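Local coordinates for capsular polysaccharide export system protein KpsC (Thermosulfurimonas dismutans, PDB 6MGB) that probably transfers Kdo from CMP-Kdo in beta-2,4 linkage while building the conserved glycolipid anchor of Gram-negative bacterial capsules, at residues S44-G50 with L67-E73; L89-D94 with Y300-P306; A188-N192 with D240-T244; F152-R158 with L235-F239. All blocks are in the same frame, centred on the assembly; numbering follows the deposited sequence. Where two conformers were deposited one is given.

Interaction 1: residues S44-G50 with L67-E73; sequences SAVAGWG and LPYLALE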
# COMPACT_ATOMS: atom_id res chain seq x y z
N SER A 44 -24.74 -10.88 -2.97
CA SER A 44 -23.58 -11.72 -3.25
C SER A 44 -22.40 -11.44 -2.33
O SER A 44 -21.42 -12.19 -2.36
CB SER A 44 -23.14 -11.55 -4.71
OG SER A 44 -22.74 -10.22 -4.98
N ALA A 45 -22.47 -10.39 -1.51
CA ALA A 45 -21.40 -10.05 -0.58
C ALA A 45 -21.76 -8.75 0.12
O ALA A 45 -22.76 -8.10 -0.20
CB ALA A 45 -20.04 -9.89 -1.28
N VAL A 46 -20.94 -8.41 1.11
CA VAL A 46 -20.97 -7.12 1.78
C VAL A 46 -19.55 -6.56 1.73
O VAL A 46 -18.58 -7.31 1.75
CB VAL A 46 -21.47 -7.23 3.24
CG1 VAL A 46 -21.51 -5.86 3.90
CG2 VAL A 46 -22.83 -7.89 3.30
N ALA A 47 -19.44 -5.23 1.68
CA ALA A 47 -18.14 -4.60 1.55
C ALA A 47 -18.03 -3.42 2.51
O ALA A 47 -19.03 -2.82 2.90
CB ALA A 47 -17.89 -4.11 0.11
N GLY A 48 -16.79 -3.10 2.88
CA GLY A 48 -16.51 -1.96 3.74
C GLY A 48 -15.12 -1.43 3.46
O GLY A 48 -14.31 -2.06 2.79
N TRP A 49 -14.85 -0.25 4.01
CA TRP A 49 -13.63 0.50 3.74
C TRP A 49 -12.83 0.63 5.04
O TRP A 49 -13.24 1.37 5.94
CB TRP A 49 -13.94 1.87 3.16
CG TRP A 49 -12.74 2.57 2.60
CD1 TRP A 49 -11.77 3.22 3.30
CD2 TRP A 49 -12.39 2.68 1.22
NE1 TRP A 49 -10.83 3.73 2.44
CE2 TRP A 49 -11.18 3.42 1.16
CE3 TRP A 49 -12.97 2.24 0.03
CZ2 TRP A 49 -10.55 3.71 -0.05
CZ3 TRP A 49 -12.34 2.54 -1.17
CH2 TRP A 49 -11.15 3.27 -1.20
N GLY A 50 -11.70 -0.06 5.11
CA GLY A 50 -10.86 0.04 6.28
C GLY A 50 -11.53 -0.52 7.52
O GLY A 50 -12.30 -1.49 7.47
N LEU A 67 -22.03 -14.23 4.51
CA LEU A 67 -21.70 -13.71 3.20
C LEU A 67 -20.23 -13.31 3.14
O LEU A 67 -19.64 -12.96 4.17
CB LEU A 67 -22.55 -12.48 2.84
CG LEU A 67 -24.01 -12.72 2.46
CD1 LEU A 67 -24.74 -11.39 2.30
CD2 LEU A 67 -24.12 -13.53 1.18
N PRO A 68 -19.60 -13.36 1.97
CA PRO A 68 -18.22 -12.88 1.87
C PRO A 68 -18.14 -11.40 2.22
O PRO A 68 -19.04 -10.62 1.90
CB PRO A 68 -17.86 -13.14 0.40
CG PRO A 68 -18.85 -14.16 -0.07
CD PRO A 68 -20.10 -13.88 0.69
N TYR A 69 -17.05 -11.02 2.88
CA TYR A 69 -16.76 -9.62 3.16
C TYR A 69 -15.65 -9.15 2.23
O TYR A 69 -14.55 -9.71 2.24
CB TYR A 69 -16.35 -9.40 4.62
CG TYR A 69 -15.92 -7.97 4.87
CD1 TYR A 69 -16.86 -6.96 5.03
CD2 TYR A 69 -14.57 -7.63 4.93
CE1 TYR A 69 -16.47 -5.66 5.25
CE2 TYR A 69 -14.18 -6.33 5.15
CZ TYR A 69 -15.13 -5.34 5.31
OH TYR A 69 -14.74 -4.04 5.52
N LEU A 70 -15.94 -8.12 1.45
CA LEU A 70 -14.97 -7.54 0.52
C LEU A 70 -14.31 -6.34 1.20
O LEU A 70 -14.97 -5.31 1.43
CB LEU A 70 -15.65 -7.13 -0.78
CG LEU A 70 -16.53 -8.17 -1.47
CD1 LEU A 70 -17.00 -7.66 -2.82
CD2 LEU A 70 -15.79 -9.48 -1.63
N ALA A 71 -13.03 -6.47 1.51
CA ALA A 71 -12.25 -5.35 2.04
C ALA A 71 -11.80 -4.47 0.89
O ALA A 71 -11.09 -4.93 -0.01
CB ALA A 71 -11.05 -5.86 2.83
N LEU A 72 -12.20 -3.20 0.91
CA LEU A 72 -11.88 -2.25 -0.15
C LEU A 72 -10.84 -1.26 0.33
O LEU A 72 -10.91 -0.76 1.46
CB LEU A 72 -13.13 -1.50 -0.61
CG LEU A 72 -14.37 -2.35 -0.91
CD1 LEU A 72 -15.55 -1.47 -1.28
CD2 LEU A 72 -14.09 -3.36 -2.01
N GLU A 73 -9.86 -0.97 -0.53
CA GLU A 73 -8.83 0.02 -0.24
C GLU A 73 -8.40 0.67 -1.55
O GLU A 73 -8.66 0.15 -2.63
CB GLU A 73 -7.61 -0.59 0.46
CG GLU A 73 -7.89 -1.35 1.76
CD GLU A 73 -8.11 -0.44 2.95
OE1 GLU A 73 -8.53 -0.94 4.02
OE2 GLU A 73 -7.85 0.78 2.83
O HOH W 1 -12.04 -3.56 5.65
O HOH W 2 -10.53 -2.42 3.67

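Interaction 2: residues L89-D94 with Y300-P306; sequences LSLIVD and YPRYINP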
# COMPACT_ATOMS: atom_id res chain seq x y z
N LEU A 89 -7.46 5.55 -9.11
CA LEU A 89 -7.35 4.96 -10.43
C LEU A 89 -7.32 3.44 -10.40
O LEU A 89 -7.57 2.81 -11.43
CB LEU A 89 -6.10 5.49 -11.14
CG LEU A 89 -6.06 7.00 -11.34
CD1 LEU A 89 -4.74 7.42 -11.96
CD2 LEU A 89 -7.22 7.47 -12.21
N SER A 90 -7.01 2.86 -9.24
CA SER A 90 -7.13 1.42 -9.04
C SER A 90 -7.68 1.19 -7.65
O SER A 90 -7.56 2.03 -6.76
CB SER A 90 -5.80 0.70 -9.23
OG SER A 90 -4.84 1.11 -8.27
N LEU A 91 -8.29 0.02 -7.47
CA LEU A 91 -8.97 -0.32 -6.23
C LEU A 91 -8.60 -1.74 -5.83
O LEU A 91 -8.59 -2.64 -6.68
CB LEU A 91 -10.49 -0.19 -6.38
CG LEU A 91 -11.32 -0.17 -5.10
CD1 LEU A 91 -11.21 1.18 -4.41
CD2 LEU A 91 -12.77 -0.49 -5.43
N ILE A 92 -8.28 -1.93 -4.56
CA ILE A 92 -8.04 -3.26 -4.02
C ILE A 92 -9.36 -3.80 -3.47
O ILE A 92 -10.03 -3.13 -2.68
CB ILE A 92 -6.95 -3.23 -2.94
CG1 ILE A 92 -5.58 -3.09 -3.61
CG2 ILE A 92 -7.00 -4.49 -2.07
CD1 ILE A 92 -4.46 -2.74 -2.66
N VAL A 93 -9.72 -5.01 -3.89
CA VAL A 93 -10.96 -5.66 -3.50
C VAL A 93 -10.56 -7.05 -3.02
O VAL A 93 -10.27 -7.93 -3.84
CB VAL A 93 -11.97 -5.73 -4.64
CG1 VAL A 93 -13.26 -6.41 -4.18
CG2 VAL A 93 -12.27 -4.33 -5.17
N ASP A 94 -10.54 -7.26 -1.71
CA ASP A 94 -10.00 -8.49 -1.13
C ASP A 94 -11.12 -9.26 -0.43
O ASP A 94 -11.59 -8.82 0.63
CB ASP A 94 -8.88 -8.17 -0.15
CG ASP A 94 -8.05 -9.39 0.21
OD1 ASP A 94 -8.63 -10.49 0.31
OD2 ASP A 94 -6.82 -9.25 0.37
N TYR A 300 -3.19 -8.23 -8.09
CA TYR A 300 -4.03 -8.01 -6.92
C TYR A 300 -4.99 -6.83 -7.10
O TYR A 300 -6.19 -7.01 -6.87
CB TYR A 300 -3.13 -7.85 -5.69
CG TYR A 300 -3.80 -7.66 -4.35
CD1 TYR A 300 -4.72 -8.57 -3.85
CD2 TYR A 300 -3.46 -6.58 -3.54
CE1 TYR A 300 -5.31 -8.39 -2.61
CE2 TYR A 300 -4.03 -6.39 -2.31
CZ TYR A 300 -4.96 -7.30 -1.84
OH TYR A 300 -5.52 -7.10 -0.60
N PRO A 301 -4.55 -5.65 -7.53
CA PRO A 301 -5.48 -4.53 -7.67
C PRO A 301 -6.33 -4.64 -8.92
O PRO A 301 -5.99 -5.34 -9.88
CB PRO A 301 -4.55 -3.31 -7.75
CG PRO A 301 -3.16 -3.82 -7.48
CD PRO A 301 -3.18 -5.25 -7.89
N ARG A 302 -7.45 -3.93 -8.90
CA ARG A 302 -8.33 -3.81 -10.06
C ARG A 302 -8.15 -2.42 -10.66
O ARG A 302 -8.38 -1.41 -10.00
CB ARG A 302 -9.79 -4.04 -9.67
CG ARG A 302 -10.02 -5.34 -8.94
CD ARG A 302 -11.49 -5.67 -8.81
NE ARG A 302 -11.69 -6.95 -8.13
CZ ARG A 302 -12.87 -7.53 -7.97
NH1 ARG A 302 -13.97 -6.96 -8.43
NH2 ARG A 302 -12.94 -8.70 -7.34
N TYR A 303 -7.73 -2.38 -11.92
CA TYR A 303 -7.45 -1.13 -12.61
C TYR A 303 -8.58 -0.76 -13.56
O TYR A 303 -9.22 -1.63 -14.17
CB TYR A 303 -6.14 -1.24 -13.41
CG TYR A 303 -4.91 -1.36 -12.56
CD1 TYR A 303 -4.23 -0.23 -12.12
CD2 TYR A 303 -4.41 -2.61 -12.19
CE1 TYR A 303 -3.11 -0.33 -11.33
CE2 TYR A 303 -3.28 -2.72 -11.40
CZ TYR A 303 -2.63 -1.58 -10.98
OH TYR A 303 -1.51 -1.68 -10.20
N ILE A 304 -8.82 0.54 -13.67
CA ILE A 304 -9.72 1.09 -14.68
C ILE A 304 -8.87 1.82 -15.71
O ILE A 304 -7.79 2.33 -15.39
CB ILE A 304 -10.80 2.02 -14.11
CG1 ILE A 304 -10.24 3.00 -13.06
CG2 ILE A 304 -11.94 1.21 -13.51
CD1 ILE A 304 -9.47 4.18 -13.62
N ASN A 305 -9.35 1.85 -16.94
CA ASN A 305 -8.70 2.66 -17.95
C ASN A 305 -9.14 4.10 -17.74
O ASN A 305 -10.30 4.43 -18.01
CB ASN A 305 -9.05 2.17 -19.36
CG ASN A 305 -8.31 2.93 -20.44
OD1 ASN A 305 -7.79 4.02 -20.19
ND2 ASN A 305 -8.27 2.37 -21.64
N PRO A 306 -8.27 4.98 -17.23
CA PRO A 306 -8.74 6.34 -16.90
C PRO A 306 -9.34 7.07 -18.08
O PRO A 306 -10.18 7.96 -17.89
CB PRO A 306 -7.47 7.03 -16.39
CG PRO A 306 -6.56 5.92 -15.99
CD PRO A 306 -6.83 4.82 -16.96
O HOH W 3 -2.53 -0.42 -7.92
O HOH W 4 -8.84 -6.63 -6.09
O HOH W 5 -10.59 -9.74 -5.83

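Interaction 3: residues A188-N192 with D240-T244; sequences ALEEN and DRIYT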
# COMPACT_ATOMS: atom_id res chain seq x y z
N ALA A 188 18.29 2.22 14.46
CA ALA A 188 19.05 2.80 13.35
C ALA A 188 20.28 3.54 13.87
O ALA A 188 21.37 3.43 13.29
CB ALA A 188 18.16 3.73 12.54
N LEU A 189 20.12 4.31 14.95
CA LEU A 189 21.27 4.98 15.55
C LEU A 189 22.36 3.98 15.91
O LEU A 189 23.53 4.18 15.58
CB LEU A 189 20.83 5.75 16.80
CG LEU A 189 20.45 7.22 16.63
CD1 LEU A 189 19.26 7.36 15.70
CD2 LEU A 189 20.16 7.85 17.98
N GLU A 190 21.99 2.90 16.60
CA GLU A 190 22.98 1.96 17.09
C GLU A 190 23.69 1.25 15.95
O GLU A 190 24.89 0.96 16.03
CB GLU A 190 22.32 0.95 18.03
CG GLU A 190 23.30 0.00 18.70
CD GLU A 190 22.63 -0.89 19.72
OE1 GLU A 190 22.24 -2.02 19.36
OE2 GLU A 190 22.48 -0.45 20.89
N GLU A 191 22.96 0.95 14.87
CA GLU A 191 23.54 0.21 13.76
C GLU A 191 24.37 1.07 12.82
O GLU A 191 25.25 0.54 12.14
CB GLU A 191 22.42 -0.48 12.97
CG GLU A 191 22.86 -1.05 11.63
CD GLU A 191 24.01 -2.04 11.76
OE1 GLU A 191 24.19 -2.60 12.86
OE2 GLU A 191 24.72 -2.26 10.75
N ASN A 192 24.12 2.38 12.78
CA ASN A 192 24.76 3.27 11.81
C ASN A 192 25.42 4.44 12.55
O ASN A 192 25.06 5.60 12.34
CB ASN A 192 23.74 3.76 10.79
CG ASN A 192 22.97 2.62 10.15
OD1 ASN A 192 23.41 2.03 9.17
ND2 ASN A 192 21.80 2.31 10.71
N ASP A 240 20.91 3.81 0.39
CA ASP A 240 21.03 2.37 0.20
C ASP A 240 20.23 1.56 1.21
O ASP A 240 19.81 0.44 0.89
CB ASP A 240 22.50 1.94 0.29
CG ASP A 240 23.36 2.56 -0.79
OD1 ASP A 240 22.84 2.78 -1.91
OD2 ASP A 240 24.55 2.82 -0.53
N ARG A 241 20.00 2.11 2.40
CA ARG A 241 19.38 1.39 3.50
C ARG A 241 18.18 2.18 4.00
O ARG A 241 18.31 3.36 4.34
CB ARG A 241 20.39 1.16 4.63
CG ARG A 241 19.82 0.52 5.87
CD ARG A 241 20.93 0.19 6.86
NE ARG A 241 21.71 -0.97 6.44
CZ ARG A 241 22.81 -1.40 7.06
NH1 ARG A 241 23.27 -0.76 8.12
NH2 ARG A 241 23.45 -2.47 6.61
N ILE A 242 17.02 1.53 4.06
CA ILE A 242 15.76 2.16 4.44
C ILE A 242 15.21 1.46 5.68
O ILE A 242 15.29 0.23 5.79
CB ILE A 242 14.73 2.12 3.30
CG1 ILE A 242 15.36 2.57 1.98
CG2 ILE A 242 13.52 2.97 3.63
CD1 ILE A 242 15.95 3.97 2.01
N TYR A 243 14.65 2.24 6.60
CA TYR A 243 14.00 1.73 7.80
C TYR A 243 12.52 2.06 7.75
O TYR A 243 12.14 3.21 7.50
CB TYR A 243 14.62 2.33 9.06
CG TYR A 243 16.01 1.82 9.39
CD1 TYR A 243 17.13 2.30 8.72
CD2 TYR A 243 16.20 0.88 10.39
CE1 TYR A 243 18.39 1.84 9.03
CE2 TYR A 243 17.46 0.42 10.71
CZ TYR A 243 18.55 0.90 10.02
OH TYR A 243 19.81 0.44 10.34
N THR A 244 11.68 1.05 7.99
CA THR A 244 10.23 1.23 7.96
C THR A 244 9.57 0.26 8.92
O THR A 244 10.10 -0.82 9.20
CB THR A 244 9.67 1.03 6.54
OG1 THR A 244 8.31 1.45 6.49
CG2 THR A 244 9.77 -0.44 6.12

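Interaction 4: residues F152-R158 with L235-F239; sequences FTPYRER and LLSHF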
# COMPACT_ATOMS: atom_id res chain seq x y z
N PHE A 152 21.94 16.62 -0.90
CA PHE A 152 22.72 15.60 -0.20
C PHE A 152 24.19 15.73 -0.55
O PHE A 152 24.55 16.01 -1.70
CB PHE A 152 22.23 14.19 -0.57
CG PHE A 152 20.86 13.87 -0.04
CD1 PHE A 152 20.65 13.70 1.32
CD2 PHE A 152 19.79 13.71 -0.91
CE1 PHE A 152 19.39 13.40 1.81
CE2 PHE A 152 18.53 13.41 -0.42
CZ PHE A 152 18.33 13.26 0.94
N THR A 153 25.04 15.51 0.45
CA THR A 153 26.48 15.54 0.22
C THR A 153 26.90 14.27 -0.53
O THR A 153 26.50 13.17 -0.13
CB THR A 153 27.23 15.64 1.54
OG1 THR A 153 26.85 16.85 2.21
CG2 THR A 153 28.74 15.64 1.32
N PRO A 154 27.69 14.38 -1.60
CA PRO A 154 28.13 13.17 -2.31
C PRO A 154 28.88 12.21 -1.40
O PRO A 154 29.75 12.62 -0.62
CB PRO A 154 29.03 13.72 -3.42
CG PRO A 154 28.55 15.11 -3.64
CD PRO A 154 28.10 15.61 -2.30
N TYR A 155 28.54 10.93 -1.50
CA TYR A 155 29.25 9.83 -0.85
C TYR A 155 29.19 9.88 0.67
O TYR A 155 29.89 9.11 1.34
CB TYR A 155 30.72 9.79 -1.31
CG TYR A 155 30.87 9.86 -2.81
CD1 TYR A 155 31.32 11.01 -3.43
CD2 TYR A 155 30.53 8.77 -3.61
CE1 TYR A 155 31.46 11.08 -4.80
CE2 TYR A 155 30.66 8.83 -4.98
CZ TYR A 155 31.12 9.99 -5.57
OH TYR A 155 31.25 10.05 -6.94
N ARG A 156 28.35 10.74 1.24
CA ARG A 156 28.19 10.81 2.68
C ARG A 156 27.30 9.66 3.15
O ARG A 156 26.23 9.43 2.59
CB ARG A 156 27.59 12.16 3.08
CG ARG A 156 27.51 12.40 4.58
CD ARG A 156 28.89 12.47 5.22
NE ARG A 156 28.82 12.97 6.60
CZ ARG A 156 28.98 14.24 6.95
NH1 ARG A 156 29.21 15.18 6.04
NH2 ARG A 156 28.90 14.58 8.23
N GLU A 157 27.75 8.95 4.18
CA GLU A 157 26.97 7.84 4.71
C GLU A 157 25.69 8.36 5.35
O GLU A 157 25.73 9.32 6.14
CB GLU A 157 27.79 7.05 5.74
CG GLU A 157 27.14 5.75 6.18
CD GLU A 157 27.84 5.10 7.36
OE1 GLU A 157 28.92 5.60 7.76
OE2 GLU A 157 27.33 4.09 7.88
N ARG A 158 24.57 7.74 5.02
CA ARG A 158 23.27 8.21 5.50
C ARG A 158 22.24 7.12 5.30
O ARG A 158 22.33 6.31 4.37
CB ARG A 158 22.84 9.48 4.76
CG ARG A 158 22.83 9.31 3.25
CD ARG A 158 22.31 10.54 2.52
NE ARG A 158 22.44 10.37 1.08
CZ ARG A 158 23.40 10.91 0.33
NH1 ARG A 158 24.33 11.69 0.86
NH2 ARG A 158 23.42 10.67 -0.98
N LEU A 235 13.59 10.57 -3.80
CA LEU A 235 14.24 10.62 -2.50
C LEU A 235 14.95 9.31 -2.19
O LEU A 235 16.08 9.31 -1.68
CB LEU A 235 13.22 10.95 -1.42
CG LEU A 235 13.74 11.09 0.01
CD1 LEU A 235 14.70 12.27 0.12
CD2 LEU A 235 12.59 11.25 0.99
N LEU A 236 14.30 8.18 -2.48
CA LEU A 236 14.87 6.88 -2.13
C LEU A 236 16.17 6.61 -2.88
O LEU A 236 17.04 5.90 -2.36
CB LEU A 236 13.85 5.78 -2.43
CG LEU A 236 12.69 5.68 -1.43
CD1 LEU A 236 11.56 4.86 -2.02
CD2 LEU A 236 13.17 5.06 -0.13
N SER A 237 16.32 7.17 -4.08
CA SER A 237 17.52 6.90 -4.88
C SER A 237 18.79 7.37 -4.19
O SER A 237 19.88 6.93 -4.58
CB SER A 237 17.40 7.57 -6.25
OG SER A 237 17.56 8.97 -6.14
N HIS A 238 18.69 8.24 -3.19
CA HIS A 238 19.86 8.79 -2.52
C HIS A 238 20.27 7.99 -1.29
O HIS A 238 21.17 8.41 -0.57
CB HIS A 238 19.59 10.24 -2.11
CG HIS A 238 19.42 11.17 -3.27
ND1 HIS A 238 20.48 11.84 -3.84
CD2 HIS A 238 18.32 11.55 -3.96
CE1 HIS A 238 20.04 12.58 -4.84
NE2 HIS A 238 18.73 12.42 -4.93
N PHE A 239 19.64 6.84 -1.05
CA PHE A 239 19.97 6.00 0.08
C PHE A 239 20.15 4.57 -0.39
O PHE A 239 19.64 4.16 -1.44
CB PHE A 239 18.87 6.05 1.16
CG PHE A 239 18.63 7.43 1.72
CD1 PHE A 239 19.27 7.85 2.87
CD2 PHE A 239 17.76 8.30 1.08
CE1 PHE A 239 19.05 9.12 3.38
CE2 PHE A 239 17.53 9.57 1.59
CZ PHE A 239 18.18 9.97 2.74

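Interaction 1: residues S44-G50 with L67-E73
Four backbone hydrogen bonds zip the parallel strands together, alternating in direction. Val46 N donates to Pro68 O (3.0 Å) and Val46 O accepts from Leu70 N (2.8 Å); two residues on, Gly48 N reaches Leu70 O (3.2 Å) and Gly48 O takes Leu72 N (3.0 Å). Beyond Gly48 the direct pairing gives way to water. One water accepts from Gly50 N (3.0 Å) and donates to Leu72 O (2.8 Å) and Glu73 OE1 (2.5 Å), an oxygen that Tyr100 OH also binds; a second joins Gly50 O (2.8 Å) to Tyr69 OH (2.7 Å). Gly48 makes room for this tyrosine, since an ideal CB there would clash with Tyr69 OH. Trp49 lays its six-membered ring over Glu73 CA, a CH-pi contact. The strands belong to a beta-alpha-beta unit whose connecting helix 53-65 packs on Val46 and Tyr69; the opposite face carries Ala47, Trp49, Leu70 and Leu72, with Ala47 CB 3.9 Å from Leu70 CB. Strand 11-13 flanks 45-49, and antiparallel strand 90-94 flanks 69-74.

Interaction 2: residues L89-D94 with Y300-P306
The strands run antiparallel, their axes 154° apart and 4.8 Å at closest approach. Leu91 and Arg302 form a hydrogen-bonded pair, Leu91 N to Arg302 O at 2.9 Å and Arg302 N to Leu91 O at 2.8 Å; Ser90 and Tyr303 are the adjoining non-hydrogen-bonded pair. The pairing loosens at both ends: Ile304 N makes only a weak bond to Leu89 O (3.4 Å), while a water spans Val93 N (2.9 Å) and Tyr300 O (2.8 Å). The side chain of Tyr300 extends along strand 90-94, its OH donating to Asp94 OD2 (2.7 Å) and its ring lying against Ile92. Arg302 spreads its guanidinium over Val93 CB, and its NH1 bonds Phe28 O in helix 25-29. Leu89 CD2 meets Pro306 CG at 4.1 Å. Residues more than 200 positions apart thus become neighbours: strand 302-305, which follows helix 289-299, returns to the sheet holding the amino-terminal strands, consistent with GT-B enzymes, whose chain end crosses back to the N-terminal domain.

Interaction 3: residues A188-N192 with D240-T244
Ala188, in the last turn of helix 180-191, points its CB onto the face of the Tyr243 ring, 3.8 Å from the ring centroid and 10° off its normal, a CH-pi contact. Three residues later Glu191 also faces the strand; its OE2 forms a weak salt bridge with Arg241 NH1 at 3.4 Å, and its CG lies 3.6 Å from Tyr243 OH. The arginine's stronger charged partner is Glu259 on the adjacent strand 259-262, reached through NE. Here a helix packs against one face of a parallel sheet in a Rossmann-like domain, as expected of the GT-B fold, with Arg241 and Tyr243 on the face it covers and Ile242 on the other. Asn192, where the chain leaves helical geometry, does most of the polar work. Both its N (3.0 Å) and its ND2 (2.8 Å) donate to Ala188 O, closing the helix end. The same ND2 donates to Tyr243 OH at 2.8 Å, while Asn192 OD1 accepts from Arg241 NH1 at 3.0 Å.

Interaction 4: residues F152-R158 with L235-F239
A single arginine ties two non-helical stretches of backbone together: Arg158, at the start of strand 158-162, donates from NH1 back to Thr153 O (2.8 Å) in the preceding loop, while Arg158 NE donates to His238 O (2.9 Å) across the contact, supplemented by a weak bond from NH2 to the same oxygen (3.2 Å). The first bond reaches back past the type II turn from Thr153 to Arg156 to the carbonyl of its first residue. The carbonyl met across the contact belongs to another turn, the type I turn from Leu236 to Phe239, at the C-terminal end of helix 232-236. Arg158 CD packs at 3.7 Å from Phe239 CE1; Arg158 NE lies over the face of that ring, but Arg158 CZ is 5.8 Å from the Phe239 centroid, at most a weak cation-pi attraction. The ring of Phe152, ahead of the type II turn, joins those of His238 and Phe239 in an aromatic cluster, with Phe152 CD2 3.5 Å from His238 CG and Phe152 CZ 3.8 Å from Phe239 CZ; Phe152 CZ, at the ring edge, also lies 3.9 Å from Leu235 CD1. Leu235 in turn packs on Lys200, a CMP-binding residue. Around the contact, strand 196-200 supplies Tyr198, edge-to-face with Phe152, and strand 158-162, which the loop leads into, supports Phe239 through Leu160.

Interactions 1 and 2 share one mixed sheet: strands 69-74 and 90-94 are neighbours in it, Glu73 O lies 2.9 Å from Ile92 N, and the centres are 15 Å apart. Interactions 3 and 4 lie across the chain's centre at the parallel sheet, 13 Å apart between centres, touching where Ile242 CD1 meets Leu236 CD2. Between the pairs, centres are 33 to 42 Å apart. Along the chain interaction 1 closes first; interaction 2 then opens and closes only after interactions 3 and 4, whose segments alternate. The protein thus has two sheet-based halves, as in GT-B enzymes, with CMP and magnesium bound between them and strand 302-305 returning to the first.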